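Local coordinates for DUF3298 domain-containing protein (Pseudomonas aeruginosa, PDB 4E72) that is of unknown function but belongs to the DUF3298 family and is probably made as a lipoprotein precursor with a signal peptide, at residues E41-M55 with G117-V130. Numbering follows the deposited sequence.
Sequences EPQLDPIVERALLEM and GRGFINYDRRQHKV
OE2 of E41 is gripped by two donors, the Y123 hydroxyl on the strand and H128 in the turn that follows. H128 ND1 gives it a nearly straight hydrogen bond of 2.8 Å, at 169°; it meets the syn lone pair of E41 OE2, and carboxylate and imidazole are nearly coplanar. The Y123 hydroxyl reaches the same oxygen from the anti side, OH to OE2 2.8 Å, with ring and carboxylate turned 61° apart. A weak hydrogen bond comes from Q43 NE2, 3.2 Å from E41 OE2. The two strong donors would tend to restrict the rotation of the carboxylate. H128 is offered to it by the G1 bulge in which H128 and K129 both face D124, and R125 O lies over one face of its ring.

L44 takes a face of the Y123 ring in a CH-pi contact, its CG 3.8 Å from the ring centroid and close to the normal. CG of Y123 stands anti to its backbone N (chi1 -171°), which turns the phenol toward E41 and L44. I47 places CD1 3.9 Å from Y123 CE1, while its CG2 meets V130 CG2 at 3.7 Å. Further along, I121 CD1 rests against both V48 and A51, 3.8 Å from A51 CB. Selenomethionine M55 bends at chi3 to lay its CE against the backbone C of G117 and N of R118; G117, having no side chain, lets the methyl come this close.

Helix 44-54 thus runs roughly antiparallel to strand 117-124, their axes 9.8 Å apart, across one face of the mixed sheet; V48 and L52 continue the packing onto strands 30-37 and 84-95, and M55 onto strand 98-108.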
loop_
_atom_site.group_PDB
_atom_site.type_symbol
_atom_site.label_atom_id
_atom_site.label_comp_id
_atom_site.label_asym_id
_atom_site.label_seq_id
_atom_site.Cartn_x
_atom_site.Cartn_y
_atom_site.Cartn_z
ATOM N N GLU A 41 9.067 -13.487 -13.099
ATOM C CA GLU A 41 8.573 -13.963 -11.799
ATOM C C GLU A 41 7.025 -14.145 -11.867
ATOM O O GLU A 41 6.297 -13.349 -11.283
ATOM C CB GLU A 41 8.989 -12.979 -10.682
ATOM C CG GLU A 41 8.988 -13.559 -9.279
ATOM C CD GLU A 41 10.138 -14.477 -8.900
ATOM O OE1 GLU A 41 11.189 -14.455 -9.584
ATOM O OE2 GLU A 41 10.002 -15.187 -7.879
ATOM N N PRO A 42 6.504 -15.189 -12.567
ATOM C CA PRO A 42 5.037 -15.340 -12.700
ATOM C C PRO A 42 4.277 -15.595 -11.391
ATOM O O PRO A 42 3.056 -15.428 -11.389
ATOM C CB PRO A 42 4.884 -16.530 -13.645
ATOM C CG PRO A 42 6.172 -17.294 -13.510
ATOM C CD PRO A 42 7.218 -16.250 -13.315
ATOM N N GLN A 43 4.976 -15.958 -10.283
ATOM C CA GLN A 43 4.345 -16.167 -8.961
ATOM C C GLN A 43 3.776 -14.864 -8.412
ATOM O O GLN A 43 2.844 -14.900 -7.623
ATOM C CB GLN A 43 5.337 -16.739 -7.929
ATOM C CG GLN A 43 6.077 -17.988 -8.368
ATOM C CD GLN A 43 7.547 -17.709 -8.393
ATOM O OE1 GLN A 43 8.257 -17.963 -7.419
ATOM N NE2 GLN A 43 8.021 -17.120 -9.485
ATOM N N LEU A 44 4.364 -13.720 -8.804
ATOM C CA LEU A 44 3.941 -12.395 -8.350
ATOM C C LEU A 44 2.601 -11.962 -8.941
ATOM O O LEU A 44 1.873 -11.216 -8.279
ATOM C CB LEU A 44 5.006 -11.341 -8.691
ATOM C CG LEU A 44 5.862 -10.808 -7.539
ATOM C CD1 LEU A 44 6.925 -9.853 -8.060
ATOM C CD2 LEU A 44 5.014 -10.095 -6.491
ATOM N N ASP A 45 2.288 -12.383 -10.185
ATOM C CA ASP A 45 1.040 -11.989 -10.871
ATOM C C ASP A 45 -0.229 -12.298 -9.993
ATOM O O ASP A 45 -0.957 -11.337 -9.723
ATOM C CB ASP A 45 0.928 -12.627 -12.284
ATOM C CG ASP A 45 2.121 -12.422 -13.237
ATOM O OD1 ASP A 45 3.064 -11.678 -12.872
ATOM O OD2 ASP A 45 2.107 -13.007 -14.347
ATOM N N PRO A 46 -0.477 -13.546 -9.464
ATOM C CA PRO A 46 -1.691 -13.763 -8.644
ATOM C C PRO A 46 -1.622 -13.127 -7.251
ATOM O O PRO A 46 -2.668 -12.930 -6.620
ATOM C CB PRO A 46 -1.786 -15.286 -8.531
ATOM C CG PRO A 46 -0.422 -15.784 -8.765
ATOM C CD PRO A 46 0.248 -14.820 -9.686
ATOM N N ILE A 47 -0.398 -12.837 -6.767
ATOM C CA ILE A 47 -0.137 -12.200 -5.469
ATOM C C ILE A 47 -0.602 -10.725 -5.543
ATOM O O ILE A 47 -1.215 -10.201 -4.601
ATOM C CB ILE A 47 1.371 -12.339 -5.123
ATOM C CG1 ILE A 47 1.689 -13.777 -4.605
ATOM C CG2 ILE A 47 1.835 -11.245 -4.151
ATOM C CD1 ILE A 47 3.257 -14.128 -4.470
ATOM N N VAL A 48 -0.326 -10.079 -6.669
ATOM C CA VAL A 48 -0.735 -8.702 -6.902
ATOM C C VAL A 48 -2.259 -8.664 -7.075
ATOM O O VAL A 48 -2.921 -7.853 -6.426
ATOM C CB VAL A 48 0.012 -8.122 -8.128
ATOM C CG1 VAL A 48 -0.632 -6.832 -8.614
ATOM C CG2 VAL A 48 1.475 -7.901 -7.798
ATOM N N GLU A 49 -2.810 -9.560 -7.920
ATOM C CA GLU A 49 -4.259 -9.632 -8.175
ATOM C C GLU A 49 -5.041 -9.796 -6.861
ATOM O O GLU A 49 -5.979 -9.039 -6.639
ATOM C CB GLU A 49 -4.609 -10.767 -9.162
ATOM C CG GLU A 49 -6.093 -10.771 -9.528
ATOM C CD GLU A 49 -6.542 -11.734 -10.604
ATOM O OE1 GLU A 49 -6.598 -12.954 -10.326
ATOM O OE2 GLU A 49 -6.948 -11.256 -11.688
ATOM N N ARG A 50 -4.635 -10.744 -5.985
ATOM C CA ARG A 50 -5.298 -11.002 -4.703
ATOM C C ARG A 50 -5.198 -9.781 -3.775
ATOM O O ARG A 50 -6.202 -9.412 -3.156
ATOM C CB ARG A 50 -4.707 -12.256 -4.016
ATOM C CG ARG A 50 -5.047 -12.383 -2.525
ATOM C CD ARG A 50 -6.361 -13.096 -2.267
ATOM N NE ARG A 50 -6.132 -14.466 -1.808
ATOM C CZ ARG A 50 -6.106 -14.837 -0.532
ATOM N NH1 ARG A 50 -6.312 -13.945 0.432
ATOM N NH2 ARG A 50 -5.879 -16.104 -0.208
ATOM N N ALA A 51 -4.006 -9.145 -3.699
ATOM C CA ALA A 51 -3.780 -7.976 -2.843
ATOM C C ALA A 51 -4.683 -6.809 -3.272
ATOM O O ALA A 51 -5.174 -6.079 -2.407
ATOM C CB ALA A 51 -2.312 -7.562 -2.861
ATOM N N LEU A 52 -4.950 -6.661 -4.591
ATOM C CA LEU A 52 -5.869 -5.619 -5.061
ATOM C C LEU A 52 -7.312 -5.983 -4.756
ATOM O O LEU A 52 -8.075 -5.118 -4.351
ATOM C CB LEU A 52 -5.722 -5.370 -6.552
ATOM C CG LEU A 52 -4.512 -4.579 -6.965
ATOM C CD1 LEU A 52 -4.306 -4.684 -8.469
ATOM C CD2 LEU A 52 -4.612 -3.135 -6.484
ATOM N N LEU A 53 -7.665 -7.277 -4.876
ATOM C CA LEU A 53 -9.020 -7.754 -4.581
ATOM C C LEU A 53 -9.376 -7.566 -3.105
ATOM O O LEU A 53 -10.541 -7.295 -2.806
ATOM C CB LEU A 53 -9.202 -9.219 -4.990
ATOM C CG LEU A 53 -9.359 -9.474 -6.485
ATOM C CD1 LEU A 53 -9.229 -10.960 -6.794
ATOM C CD2 LEU A 53 -10.682 -8.902 -7.018
ATOM N N GLU A 54 -8.373 -7.672 -2.199
ATOM C CA GLU A 54 -8.523 -7.468 -0.740
ATOM C C GLU A 54 -8.930 -6.031 -0.420
ATOM O O GLU A 54 -9.650 -5.795 0.547
ATOM C CB GLU A 54 -7.204 -7.793 -0.003
ATOM C CG GLU A 54 -6.881 -9.283 0.120
ATOM C CD GLU A 54 -7.750 -10.151 1.017
ATOM O OE1 GLU A 54 -8.480 -9.612 1.882
ATOM O OE2 GLU A 54 -7.699 -11.390 0.843
HETATM N N MSE A 55 -8.481 -5.075 -1.238
HETATM C CA MSE A 55 -8.801 -3.653 -1.078
HETATM C C MSE A 55 -10.236 -3.318 -1.502
HETATM O O MSE A 55 -10.666 -2.181 -1.327
HETATM C CB MSE A 55 -7.827 -2.800 -1.883
HETATM C CG MSE A 55 -6.376 -3.101 -1.589
HETATM SE SE MSE A 55 -5.292 -1.926 -2.644
HETATM C CE MSE A 55 -5.282 -0.432 -1.425
ATOM N N GLY A 117 -7.743 3.767 -0.369
ATOM C CA GLY A 117 -6.996 2.691 0.267
ATOM C C GLY A 117 -5.563 2.675 -0.237
ATOM O O GLY A 117 -5.294 3.057 -1.379
ATOM N N ARG A 118 -4.632 2.239 0.612
ATOM C CA ARG A 118 -3.198 2.099 0.275
ATOM C C ARG A 118 -2.716 0.822 0.863
ATOM O O ARG A 118 -3.309 0.348 1.817
ATOM C CB ARG A 118 -2.319 3.282 0.763
ATOM C CG ARG A 118 -2.560 4.610 0.078
ATOM C CD ARG A 118 -2.087 4.678 -1.363
ATOM N NE ARG A 118 -2.273 6.021 -1.920
ATOM C CZ ARG A 118 -3.429 6.525 -2.356
ATOM N NH1 ARG A 118 -4.540 5.790 -2.327
ATOM N NH2 ARG A 118 -3.488 7.769 -2.813
ATOM N N GLY A 119 -1.658 0.265 0.288
ATOM C CA GLY A 119 -1.046 -0.982 0.743
ATOM C C GLY A 119 0.330 -1.206 0.141
ATOM O O GLY A 119 0.734 -0.534 -0.823
ATOM N N PHE A 120 1.069 -2.138 0.726
ATOM C CA PHE A 120 2.390 -2.509 0.207
ATOM C C PHE A 120 2.482 -4.011 0.028
ATOM O O PHE A 120 1.817 -4.774 0.738
ATOM C CB PHE A 120 3.525 -2.055 1.148
ATOM C CG PHE A 120 3.786 -0.575 1.245
ATOM C CD1 PHE A 120 4.080 0.176 0.105
ATOM C CD2 PHE A 120 3.856 0.052 2.483
ATOM C CE1 PHE A 120 4.360 1.547 0.200
ATOM C CE2 PHE A 120 4.154 1.418 2.579
ATOM C CZ PHE A 120 4.388 2.160 1.437
ATOM N N ILE A 121 3.317 -4.425 -0.911
ATOM C CA ILE A 121 3.773 -5.797 -1.095
ATOM C C ILE A 121 5.306 -5.711 -1.023
ATOM O O ILE A 121 5.909 -4.925 -1.753
ATOM C CB ILE A 121 3.289 -6.497 -2.391
ATOM C CG1 ILE A 121 1.748 -6.490 -2.536
ATOM C CG2 ILE A 121 3.892 -7.929 -2.491
ATOM C CD1 ILE A 121 1.230 -6.924 -3.946
ATOM N N ASN A 122 5.919 -6.465 -0.123
ATOM C CA ASN A 122 7.379 -6.572 -0.017
ATOM C C ASN A 122 7.751 -7.982 -0.478
ATOM O O ASN A 122 7.656 -8.923 0.286
ATOM C CB ASN A 122 7.881 -6.280 1.399
ATOM C CG ASN A 122 7.629 -4.881 1.842
ATOM O OD1 ASN A 122 8.481 -4.004 1.664
ATOM N ND2 ASN A 122 6.439 -4.640 2.407
ATOM N N TYR A 123 8.058 -8.133 -1.752
ATOM C CA TYR A 123 8.376 -9.433 -2.319
ATOM C C TYR A 123 9.883 -9.677 -2.393
ATOM O O TYR A 123 10.595 -8.954 -3.093
ATOM C CB TYR A 123 7.745 -9.560 -3.713
ATOM C CG TYR A 123 7.856 -10.958 -4.273
ATOM C CD1 TYR A 123 6.945 -11.948 -3.911
ATOM C CD2 TYR A 123 8.857 -11.289 -5.181
ATOM C CE1 TYR A 123 7.049 -13.244 -4.412
ATOM C CE2 TYR A 123 8.981 -12.589 -5.680
ATOM C CZ TYR A 123 8.075 -13.562 -5.289
ATOM O OH TYR A 123 8.148 -14.828 -5.805
ATOM N N ASP A 124 10.364 -10.709 -1.691
ATOM C CA ASP A 124 11.779 -11.113 -1.712
ATOM C C ASP A 124 11.997 -12.174 -2.797
ATOM O O ASP A 124 11.418 -13.255 -2.739
ATOM C CB ASP A 124 12.215 -11.632 -0.336
ATOM C CG ASP A 124 13.694 -11.993 -0.183
ATOM O OD1 ASP A 124 14.531 -11.495 -0.990
ATOM O OD2 ASP A 124 14.021 -12.715 0.766
ATOM N N ARG A 125 12.789 -11.835 -3.810
ATOM C CA ARG A 125 13.070 -12.733 -4.934
ATOM C C ARG A 125 14.067 -13.850 -4.574
ATOM O O ARG A 125 14.092 -14.880 -5.252
ATOM C CB ARG A 125 13.612 -11.942 -6.134
ATOM C CG ARG A 125 12.608 -10.999 -6.764
ATOM C CD ARG A 125 13.330 -9.970 -7.593
ATOM N NE ARG A 125 14.078 -10.587 -8.687
ATOM C CZ ARG A 125 15.083 -10.010 -9.338
ATOM N NH1 ARG A 125 15.483 -8.787 -9.008
ATOM N NH2 ARG A 125 15.703 -10.653 -10.311
ATOM N N ARG A 126 14.897 -13.631 -3.533
ATOM C CA ARG A 126 15.891 -14.592 -3.053
ATOM C C ARG A 126 15.156 -15.804 -2.443
ATOM O O ARG A 126 15.562 -16.938 -2.676
ATOM C CB ARG A 126 16.836 -13.914 -2.033
ATOM C CG ARG A 126 18.088 -14.710 -1.674
ATOM C CD ARG A 126 18.802 -14.062 -0.500
ATOM N NE ARG A 126 19.978 -14.819 -0.068
ATOM C CZ ARG A 126 20.602 -14.644 1.096
ATOM N NH1 ARG A 126 20.156 -13.748 1.970
ATOM N NH2 ARG A 126 21.667 -15.375 1.400
ATOM N N GLN A 127 14.047 -15.546 -1.722
ATOM C CA GLN A 127 13.182 -16.539 -1.070
ATOM C C GLN A 127 11.883 -16.869 -1.856
ATOM O O GLN A 127 11.242 -17.871 -1.537
ATOM C CB GLN A 127 12.769 -16.038 0.327
ATOM C CG GLN A 127 13.879 -16.023 1.369
ATOM C CD GLN A 127 13.358 -15.453 2.668
ATOM O OE1 GLN A 127 12.927 -16.189 3.562
ATOM N NE2 GLN A 127 13.324 -14.130 2.779
ATOM N N HIS A 128 11.477 -16.017 -2.839
ATOM C CA HIS A 128 10.225 -16.130 -3.625
ATOM C C HIS A 128 9.056 -16.076 -2.628
ATOM O O HIS A 128 8.212 -16.968 -2.561
ATOM C CB HIS A 128 10.188 -17.389 -4.522
ATOM C CG HIS A 128 11.439 -17.604 -5.314
ATOM N ND1 HIS A 128 11.689 -16.894 -6.477
ATOM C CD2 HIS A 128 12.477 -18.438 -5.076
ATOM C CE1 HIS A 128 12.862 -17.328 -6.915
ATOM N NE2 HIS A 128 13.375 -18.255 -6.104
ATOM N N LYS A 129 9.049 -15.009 -1.823
ATOM C CA LYS A 129 8.135 -14.823 -0.709
ATOM C C LYS A 129 7.735 -13.363 -0.506
ATOM O O LYS A 129 8.577 -12.476 -0.611
ATOM C CB LYS A 129 8.889 -15.298 0.552
ATOM C CG LYS A 129 8.072 -15.439 1.826
ATOM C CD LYS A 129 8.978 -15.871 2.980
ATOM C CE LYS A 129 8.225 -16.102 4.262
ATOM N NZ LYS A 129 8.957 -17.045 5.152
ATOM N N VAL A 130 6.486 -13.147 -0.094
ATOM C CA VAL A 130 5.976 -11.862 0.377
ATOM C C VAL A 130 6.384 -11.792 1.847
ATOM O O VAL A 130 6.082 -12.716 2.602
ATOM C CB VAL A 130 4.434 -11.717 0.187
ATOM C CG1 VAL A 130 3.900 -10.472 0.905
ATOM C CG2 VAL A 130 4.071 -11.662 -1.286
#